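Local coordinates for protein glutathione S-transferase (Cupriavidus metallidurans, PDB 4MK3) that probably acts as a glutathione transferase, and binds the sulfinic acid form of glutathione in its crystal structure, at residues K167-G172 with L177-V182. Numbering follows the deposited sequence.
Sequences KTWCTG and LADVAV
The N-capping box and hydrophobic staple at the start of helix 177-192, a signature of the glutathione transferase C-terminal domain, show how one capping carboxylate can also hold the loop that precedes its helix. Thr-176 is the N-cap: its OG1 takes the N2 amide, Ala-178 N, while Asp-179 OD2 accepts from Thr-176 N as the N3 half of the box, and Tyr-175 against Val-180 forms the staple. The other oxygen, OD1, bonds the 167-172 loop directly. Cys-170 N gives a 2.8 Å bond to Asp-179 OD1, nearly straight at 174° and taken on the syn lone pair. With CG anti to its own carbonyl carbon (chi1 -55°), the carboxylate reaches the type I turn from Trp-169 to Gly-172. A water extends the grip by one residue, donating to Asp-179 OD2 at 2.6 Å and accepting from Thr-171 N at 3.0 Å. Both oxygens of this buried acid are thereby engaged, which would probably favour its charged form. The indole of Trp-169 crosses the carboxylate, their planes 64° apart, and presents its edge: CE3 lies 3.3 Å from Asp-179 OD1, near the ring plane. Beside the polar bonds, Cys-170 packs on the helix, with its CB 3.8 Å from Ala-178 CB, and Trp-115 of helix 106-134 touches both residues. One turn farther along, Cys-170 SG meets Val-182 CG2 at 4.0 Å.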
loop_
_atom_site.group_PDB
_atom_site.type_symbol
_atom_site.label_atom_id
_atom_site.label_comp_id
_atom_site.label_asym_id
_atom_site.label_seq_id
_atom_site.Cartn_x
_atom_site.Cartn_y
_atom_site.Cartn_z
ATOM N N LYS A 167 2.483 -17.748 19.448
ATOM C CA LYS A 167 3.114 -16.574 20.043
ATOM C C LYS A 167 2.110 -15.663 20.738
ATOM O O LYS A 167 0.928 -15.660 20.433
ATOM C CB LYS A 167 3.859 -15.775 18.961
ATOM C CG LYS A 167 5.094 -16.448 18.416
ATOM C CD LYS A 167 5.703 -15.647 17.255
ATOM C CE LYS A 167 4.897 -15.813 15.956
ATOM N NZ LYS A 167 5.543 -15.109 14.785
ATOM N N THR A 168 2.604 -14.869 21.673
ATOM C CA THR A 168 1.811 -13.864 22.388
ATOM C C THR A 168 1.332 -12.755 21.488
ATOM O O THR A 168 0.138 -12.410 21.486
ATOM C CB THR A 168 2.644 -13.318 23.582
ATOM O OG1 THR A 168 2.906 -14.386 24.497
ATOM C CG2 THR A 168 1.920 -12.179 24.302
ATOM N N TRP A 169 2.259 -12.203 20.714
ATOM C CA TRP A 169 1.972 -11.192 19.716
ATOM C C TRP A 169 2.556 -11.636 18.380
ATOM O O TRP A 169 3.291 -12.607 18.293
ATOM C CB TRP A 169 2.568 -9.838 20.126
ATOM C CG TRP A 169 1.982 -9.211 21.365
ATOM C CD1 TRP A 169 2.616 -9.020 22.554
ATOM C CD2 TRP A 169 0.671 -8.655 21.516
ATOM N NE1 TRP A 169 1.789 -8.381 23.436
ATOM C CE2 TRP A 169 0.591 -8.138 22.821
ATOM C CE3 TRP A 169 -0.438 -8.541 20.673
ATOM C CZ2 TRP A 169 -0.560 -7.495 23.305
ATOM C CZ3 TRP A 169 -1.584 -7.901 21.151
ATOM C CH2 TRP A 169 -1.630 -7.397 22.460
ATOM N N CYS A 170 2.219 -10.918 17.324
ATOM C CA CYS A 170 2.606 -11.338 15.980
ATOM C C CYS A 170 4.084 -11.635 15.828
ATOM O O CYS A 170 4.442 -12.603 15.140
ATOM C CB CYS A 170 2.202 -10.294 14.949
ATOM S SG CYS A 170 0.433 -10.250 14.588
ATOM N N THR A 171 4.940 -10.820 16.434
ATOM C CA THR A 171 6.381 -11.011 16.347
ATOM C C THR A 171 7.006 -11.582 17.611
ATOM O O THR A 171 8.222 -11.606 17.727
ATOM C CB THR A 171 7.127 -9.732 15.954
ATOM O OG1 THR A 171 7.017 -8.753 17.002
ATOM C CG2 THR A 171 6.547 -9.183 14.654
ATOM N N GLY A 172 6.193 -12.062 18.544
ATOM C CA GLY A 172 6.705 -12.719 19.738
ATOM C C GLY A 172 6.319 -12.018 21.039
ATOM O O GLY A 172 5.154 -11.956 21.396
ATOM N N LEU A 177 3.294 -2.522 15.551
ATOM C CA LEU A 177 2.380 -2.142 14.486
ATOM C C LEU A 177 1.775 -3.353 13.783
ATOM O O LEU A 177 0.673 -3.264 13.240
ATOM C CB LEU A 177 3.131 -1.254 13.489
ATOM C CG LEU A 177 2.356 -0.757 12.261
ATOM C CD1 LEU A 177 1.159 0.090 12.660
ATOM C CD2 LEU A 177 3.287 0.046 11.354
ATOM N N ALA A 178 2.474 -4.496 13.772
ATOM C CA ALA A 178 1.889 -5.695 13.210
ATOM C C ALA A 178 0.564 -6.043 13.878
ATOM O O ALA A 178 -0.443 -6.339 13.207
ATOM C CB ALA A 178 2.870 -6.866 13.333
ATOM N N ASP A 179 0.575 -6.016 15.207
ATOM C CA ASP A 179 -0.628 -6.319 15.973
ATOM C C ASP A 179 -1.716 -5.301 15.749
ATOM O O ASP A 179 -2.892 -5.659 15.603
ATOM C CB ASP A 179 -0.236 -6.403 17.447
ATOM C CG ASP A 179 0.865 -7.392 17.661
ATOM O OD1 ASP A 179 0.610 -8.620 17.527
ATOM O OD2 ASP A 179 2.005 -6.943 17.911
ATOM N N VAL A 180 -1.348 -4.022 15.742
ATOM C CA VAL A 180 -2.330 -2.973 15.453
ATOM C C VAL A 180 -3.042 -3.251 14.126
ATOM O O VAL A 180 -4.269 -3.222 14.046
ATOM C CB VAL A 180 -1.653 -1.592 15.401
ATOM C CG1 VAL A 180 -2.645 -0.509 15.018
ATOM C CG2 VAL A 180 -1.010 -1.240 16.717
ATOM N N ALA A 181 -2.252 -3.521 13.102
ATOM C CA ALA A 181 -2.774 -3.689 11.752
ATOM C C ALA A 181 -3.689 -4.918 11.682
ATOM O O ALA A 181 -4.795 -4.864 11.135
ATOM C CB ALA A 181 -1.635 -3.765 10.772
ATOM N N VAL A 182 -3.241 -6.033 12.241
ATOM C CA VAL A 182 -4.038 -7.256 12.257
ATOM C C VAL A 182 -5.327 -7.067 13.047
ATOM O O VAL A 182 -6.407 -7.429 12.584
ATOM C CB VAL A 182 -3.210 -8.453 12.792
ATOM C CG1 VAL A 182 -4.106 -9.665 13.024
ATOM C CG2 VAL A 182 -2.075 -8.786 11.818
HETATM O O HOH W 1 4.294 -8.045 17.377
#